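Local coordinates for RagB/SusD domain protein (Flavobacterium johnsoniae, PDB 5J5U) that binds chitin and, as a SusD homologue, probably captures chitin chains at the outer membrane for a polysaccharide utilization system, at residues Val216-Leu229 with Arg328-Gln341. Residues are numbered along the deposited sequence; the frame is centred on the assembly and turned at random.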
loop_
_atom_site.group_PDB
_atom_site.type_symbol
_atom_site.label_atom_id
_atom_site.label_comp_id
_atom_site.label_asym_id
_atom_site.label_seq_id
_atom_site.Cartn_x
_atom_site.Cartn_y
_atom_site.Cartn_z
ATOM N N VAL A 216 2.459 10.985 -15.372
ATOM C CA VAL A 216 1.754 10.278 -14.302
ATOM C C VAL A 216 0.363 10.863 -14.078
ATOM O O VAL A 216 -0.128 11.634 -14.901
ATOM C CB VAL A 216 2.553 10.290 -12.973
ATOM C CG1 VAL A 216 3.849 9.498 -13.125
ATOM C CG2 VAL A 216 2.817 11.718 -12.494
ATOM N N PHE A 217 -0.274 10.488 -12.971
ATOM C CA PHE A 217 -1.590 11.017 -12.630
ATOM C C PHE A 217 -1.567 12.540 -12.650
ATOM O O PHE A 217 -0.551 13.156 -12.258
ATOM C CB PHE A 217 -2.036 10.518 -11.259
ATOM C CG PHE A 217 -2.431 9.070 -11.232
ATOM C CD1 PHE A 217 -2.701 8.388 -12.405
ATOM C CD2 PHE A 217 -2.549 8.392 -10.023
ATOM C CE1 PHE A 217 -3.076 7.058 -12.373
ATOM C CE2 PHE A 217 -2.923 7.064 -9.988
ATOM C CZ PHE A 217 -3.187 6.396 -11.165
ATOM N N GLU A 218 -2.655 13.151 -13.123
ATOM C CA GLU A 218 -2.693 14.623 -13.203
ATOM C C GLU A 218 -3.648 15.239 -12.184
ATOM O O GLU A 218 -3.577 16.430 -11.922
ATOM C CB GLU A 218 -3.048 15.108 -14.614
ATOM C CG GLU A 218 -1.919 14.880 -15.629
ATOM C CD GLU A 218 -2.349 15.112 -17.072
ATOM O OE1 GLU A 218 -2.691 16.276 -17.399
ATOM O OE2 GLU A 218 -2.369 14.138 -17.865
ATOM N N SER A 219 -4.546 14.430 -11.624
ATOM C CA SER A 219 -5.358 14.855 -10.480
ATOM C C SER A 219 -5.981 13.639 -9.816
ATOM O O SER A 219 -5.828 12.520 -10.303
ATOM C CB SER A 219 -6.472 15.813 -10.897
ATOM O OG SER A 219 -7.440 15.112 -11.649
ATOM N N ASN A 220 -6.720 13.872 -8.734
ATOM C CA ASN A 220 -7.433 12.817 -8.029
ATOM C C ASN A 220 -8.440 12.059 -8.900
ATOM O O ASN A 220 -8.837 10.941 -8.562
ATOM C CB ASN A 220 -8.140 13.404 -6.811
ATOM C CG ASN A 220 -7.221 13.521 -5.600
ATOM O OD1 ASN A 220 -6.006 13.311 -5.695
ATOM N ND2 ASN A 220 -7.799 13.851 -4.453
ATOM N N ASP A 221 -8.861 12.668 -10.011
ATOM C CA ASP A 221 -9.779 12.023 -10.960
ATOM C C ASP A 221 -9.178 10.789 -11.605
ATOM O O ASP A 221 -9.897 9.906 -12.071
ATOM C CB ASP A 221 -10.188 12.995 -12.060
ATOM C CG ASP A 221 -11.060 14.107 -11.553
ATOM O OD1 ASP A 221 -11.568 13.979 -10.419
ATOM O OD2 ASP A 221 -11.223 15.111 -12.280
ATOM N N ASP A 222 -7.853 10.752 -11.642
ATOM C CA ASP A 222 -7.128 9.675 -12.285
ATOM C C ASP A 222 -6.808 8.506 -11.349
ATOM O O ASP A 222 -6.332 7.468 -11.806
ATOM C CB ASP A 222 -5.829 10.230 -12.867
ATOM C CG ASP A 222 -6.076 11.205 -13.999
ATOM O OD1 ASP A 222 -7.123 11.061 -14.669
ATOM O OD2 ASP A 222 -5.227 12.097 -14.231
ATOM N N ASN A 223 -7.057 8.687 -10.050
ATOM C CA ASN A 223 -6.818 7.647 -9.039
ATOM C C ASN A 223 -7.340 6.273 -9.426
ATOM O O ASN A 223 -8.398 6.156 -10.030
ATOM C CB ASN A 223 -7.438 8.039 -7.705
ATOM C CG ASN A 223 -6.670 9.109 -7.015
ATOM O OD1 ASN A 223 -5.729 9.648 -7.581
ATOM N ND2 ASN A 223 -7.053 9.428 -5.779
ATOM N N CYS A 224 -6.585 5.238 -9.073
ATOM C CA CYS A 224 -7.017 3.872 -9.310
ATOM C C CYS A 224 -7.869 3.349 -8.144
ATOM O O CYS A 224 -7.361 3.098 -7.050
ATOM C CB CYS A 224 -5.809 2.973 -9.539
ATOM S SG CYS A 224 -6.259 1.377 -10.107
ATOM N N LEU A 225 -9.165 3.207 -8.402
ATOM C CA LEU A 225 -10.182 2.851 -7.406
ATOM C C LEU A 225 -10.976 1.650 -7.807
ATOM O O LEU A 225 -11.255 1.455 -8.985
ATOM C CB LEU A 225 -11.195 3.989 -7.212
ATOM C CG LEU A 225 -10.976 5.188 -6.312
ATOM C CD1 LEU A 225 -10.352 4.775 -4.994
ATOM C CD2 LEU A 225 -10.161 6.219 -7.060
ATOM N N MET A 226 -11.375 0.860 -6.824
ATOM C CA MET A 226 -12.476 -0.064 -7.004
ATOM C C MET A 226 -13.664 0.439 -6.188
ATOM O O MET A 226 -13.551 0.623 -4.970
ATOM C CB MET A 226 -12.125 -1.471 -6.560
ATOM C CG MET A 226 -13.327 -2.381 -6.626
ATOM S SD MET A 226 -13.896 -2.507 -8.343
ATOM C CE MET A 226 -12.730 -3.752 -8.939
ATOM N N HIS A 227 -14.775 0.707 -6.866
ATOM C CA HIS A 227 -16.032 1.008 -6.200
ATOM C C HIS A 227 -16.738 -0.312 -5.943
ATOM O O HIS A 227 -16.887 -1.126 -6.854
ATOM C CB HIS A 227 -16.893 1.952 -7.034
ATOM C CG HIS A 227 -16.241 3.272 -7.280
ATOM N ND1 HIS A 227 -16.334 4.320 -6.394
ATOM C CD2 HIS A 227 -15.475 3.707 -8.307
ATOM C CE1 HIS A 227 -15.662 5.353 -6.871
ATOM N NE2 HIS A 227 -15.134 5.006 -8.031
ATOM N N HIS A 228 -17.098 -0.532 -4.684
ATOM C CA HIS A 228 -17.686 -1.791 -4.197
ATOM C C HIS A 228 -19.205 -1.744 -4.007
ATOM O O HIS A 228 -19.718 -0.909 -3.271
ATOM C CB HIS A 228 -16.998 -2.216 -2.885
ATOM C CG HIS A 228 -15.638 -2.809 -3.094
ATOM N ND1 HIS A 228 -15.451 -4.103 -3.530
ATOM C CD2 HIS A 228 -14.399 -2.277 -2.957
ATOM C CE1 HIS A 228 -14.158 -4.346 -3.643
ATOM N NE2 HIS A 228 -13.498 -3.257 -3.296
ATOM N N LEU A 229 -19.933 -2.642 -4.658
ATOM C CA LEU A 229 -21.388 -2.559 -4.621
ATOM C C LEU A 229 -22.070 -3.843 -4.155
ATOM O O LEU A 229 -23.282 -3.860 -3.907
ATOM C CB LEU A 229 -21.885 -2.213 -6.000
ATOM C CG LEU A 229 -21.200 -1.000 -6.616
ATOM C CD1 LEU A 229 -21.485 -1.017 -8.092
ATOM C CD2 LEU A 229 -21.686 0.300 -5.994
ATOM N N ARG A 328 -18.829 -2.374 3.713
ATOM C CA ARG A 328 -18.686 -3.273 2.587
ATOM C C ARG A 328 -18.704 -2.484 1.275
ATOM O O ARG A 328 -18.052 -2.877 0.311
ATOM C CB ARG A 328 -19.793 -4.332 2.643
ATOM C CG ARG A 328 -20.319 -4.796 1.309
ATOM C CD ARG A 328 -21.404 -5.883 1.447
ATOM N NE ARG A 328 -21.753 -6.436 0.135
ATOM C CZ ARG A 328 -22.734 -5.977 -0.646
ATOM N NH1 ARG A 328 -23.512 -4.979 -0.234
ATOM N NH2 ARG A 328 -22.961 -6.534 -1.833
ATOM N N THR A 329 -19.354 -1.322 1.279
ATOM C CA THR A 329 -19.406 -0.434 0.106
ATOM C C THR A 329 -18.299 0.636 0.086
ATOM O O THR A 329 -18.308 1.531 -0.760
ATOM C CB THR A 329 -20.737 0.315 0.027
ATOM O OG1 THR A 329 -20.785 1.247 1.111
ATOM C CG2 THR A 329 -21.911 -0.642 0.143
ATOM N N THR A 330 -17.370 0.574 1.029
ATOM C CA THR A 330 -16.280 1.535 1.048
ATOM C C THR A 330 -15.371 1.312 -0.180
ATOM O O THR A 330 -15.044 0.185 -0.526
ATOM C CB THR A 330 -15.457 1.433 2.346
ATOM O OG1 THR A 330 -16.325 1.561 3.480
ATOM C CG2 THR A 330 -14.390 2.515 2.393
ATOM N N PRO A 331 -15.036 2.382 -0.898
ATOM C CA PRO A 331 -14.156 2.165 -2.048
ATOM C C PRO A 331 -12.727 1.830 -1.623
ATOM O O PRO A 331 -12.306 2.221 -0.534
ATOM C CB PRO A 331 -14.211 3.501 -2.783
ATOM C CG PRO A 331 -14.612 4.496 -1.720
ATOM C CD PRO A 331 -15.533 3.766 -0.813
ATOM N N PHE A 332 -11.983 1.144 -2.480
ATOM C CA PHE A 332 -10.590 0.830 -2.178
ATOM C C PHE A 332 -9.648 1.508 -3.172
ATOM O O PHE A 332 -9.751 1.297 -4.374
ATOM C CB PHE A 332 -10.358 -0.677 -2.190
ATOM C CG PHE A 332 -9.028 -1.084 -1.647
ATOM C CD1 PHE A 332 -7.904 -1.118 -2.470
ATOM C CD2 PHE A 332 -8.891 -1.450 -0.311
ATOM C CE1 PHE A 332 -6.656 -1.496 -1.964
ATOM C CE2 PHE A 332 -7.641 -1.844 0.198
ATOM C CZ PHE A 332 -6.526 -1.869 -0.628
ATOM N N LEU A 333 -8.729 2.313 -2.637
ATOM C CA LEU A 333 -7.735 3.060 -3.402
ATOM C C LEU A 333 -6.414 2.288 -3.590
ATOM O O LEU A 333 -5.721 2.005 -2.615
ATOM C CB LEU A 333 -7.454 4.400 -2.698
ATOM C CG LEU A 333 -6.419 5.347 -3.317
ATOM C CD1 LEU A 333 -6.844 5.770 -4.700
ATOM C CD2 LEU A 333 -6.175 6.569 -2.436
ATOM N N HIS A 334 -6.048 1.998 -4.839
ATOM C CA HIS A 334 -4.809 1.269 -5.145
ATOM C C HIS A 334 -3.577 2.152 -5.391
ATOM O O HIS A 334 -2.505 1.911 -4.830
ATOM C CB HIS A 334 -5.012 0.379 -6.373
ATOM C CG HIS A 334 -5.892 -0.801 -6.121
ATOM N ND1 HIS A 334 -5.500 -1.864 -5.337
ATOM C CD2 HIS A 334 -7.142 -1.089 -6.552
ATOM C CE1 HIS A 334 -6.471 -2.757 -5.296
ATOM N NE2 HIS A 334 -7.480 -2.310 -6.023
ATOM N N VAL A 335 -3.723 3.131 -6.281
ATOM C CA VAL A 335 -2.649 4.054 -6.632
ATOM C C VAL A 335 -3.226 5.461 -6.712
ATOM O O VAL A 335 -4.340 5.648 -7.206
ATOM C CB VAL A 335 -1.969 3.692 -7.971
ATOM C CG1 VAL A 335 -0.645 4.412 -8.084
ATOM C CG2 VAL A 335 -1.797 2.148 -8.132
ATOM N N SER A 336 -2.475 6.456 -6.255
ATOM C CA SER A 336 -3.078 7.761 -6.053
ATOM C C SER A 336 -2.285 8.904 -6.664
ATOM O O SER A 336 -1.089 8.769 -6.948
ATOM C CB SER A 336 -3.262 8.018 -4.559
ATOM O OG SER A 336 -2.018 8.266 -3.935
ATOM N N TYR A 337 -2.973 10.026 -6.868
ATOM C CA TYR A 337 -2.341 11.246 -7.363
ATOM C C TYR A 337 -1.458 11.847 -6.270
ATOM O O TYR A 337 -0.339 12.331 -6.521
ATOM C CB TYR A 337 -3.403 12.256 -7.812
ATOM C CG TYR A 337 -2.824 13.599 -8.217
ATOM C CD1 TYR A 337 -1.972 13.703 -9.305
ATOM C CD2 TYR A 337 -3.135 14.756 -7.519
ATOM C CE1 TYR A 337 -1.438 14.909 -9.685
ATOM C CE2 TYR A 337 -2.603 15.983 -7.897
ATOM C CZ TYR A 337 -1.754 16.046 -8.984
ATOM O OH TYR A 337 -1.207 17.243 -9.379
ATOM N N SER A 338 -1.961 11.776 -5.043
ATOM C CA SER A 338 -1.198 12.209 -3.883
ATOM C C SER A 338 0.147 11.490 -3.852
ATOM O O SER A 338 1.200 12.120 -3.724
ATOM C CB SER A 338 -1.982 11.953 -2.593
ATOM O OG SER A 338 -1.173 12.199 -1.451
ATOM N N GLU A 339 0.106 10.166 -3.987
ATOM C CA GLU A 339 1.333 9.367 -4.029
ATOM C C GLU A 339 2.300 9.836 -5.125
ATOM O O GLU A 339 3.470 10.047 -4.852
ATOM C CB GLU A 339 1.000 7.879 -4.225
ATOM C CG GLU A 339 2.134 7.076 -4.826
ATOM C CD GLU A 339 1.787 5.613 -4.999
ATOM O OE1 GLU A 339 0.574 5.303 -5.036
ATOM O OE2 GLU A 339 2.729 4.784 -5.114
ATOM N N SER A 340 1.810 9.995 -6.353
ATOM C CA SER A 340 2.675 10.368 -7.476
ATOM C C SER A 340 3.342 11.705 -7.209
ATOM O O SER A 340 4.523 11.884 -7.506
ATOM C CB SER A 340 1.894 10.423 -8.799
ATOM O OG SER A 340 0.935 11.470 -8.815
ATOM N N GLN A 341 2.596 12.637 -6.622
ATOM C CA GLN A 341 3.161 13.957 -6.349
ATOM C C GLN A 341 4.185 13.905 -5.219
ATOM O O GLN A 341 5.192 14.613 -5.251
ATOM C CB GLN A 341 2.053 14.964 -6.010
ATOM C CG GLN A 341 1.094 15.241 -7.160
ATOM C CD GLN A 341 1.836 15.527 -8.454
ATOM O OE1 GLN A 341 2.359 16.620 -8.645
ATOM N NE2 GLN A 341 1.884 14.541 -9.348
HETATM O O HOH W 1 -4.848 10.964 -4.411
HETATM O O HOH W 2 -17.472 2.179 -2.964
#
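Tyr337 lies against the loop 217-219, where packing is dense: one face of its ring lies under Ser219 CA, 3.6 Å from the ring centroid in a CH-pi contact, while Gln341 CG lies toward the rim of the opposite face. The ring reaches across to this loop because chi1 of 175° sets its CG opposite the backbone N; Phe217 O meets its edge in plane, 3.2 Å from CE1, and Phe217 CB packs 3.7 Å from CD1. Replacing Tyr337 by an alanine would probably leave Ser219 CA and Phe217 CB without their aromatic neighbour and open a gap beside the loop. Asn223 OD1 accepts from Tyr337 N at 2.9 Å, a bent bond with the donor above the carbonyl plane. The Phe217 ring turns its edge to the backbone of 335-336. Beyond it, Met226 and Phe332 exchange two backbone bonds, and Leu225 CD1 meets Leu333 CD1 at 3.7 Å. Packing is looser at the exposed end, where Arg328 NH2 lies 3.4 Å from Leu229 O. Helix 178-195 packs on Phe217 and Val335, helix 16-29 on Met226 and Phe332, and helix 357-371 on Leu333 and Tyr337, embedding in a mainly helical SusD-type fold this short antiparallel pair, which leads through the Ser336-Glu339 capping box into helix 337-349.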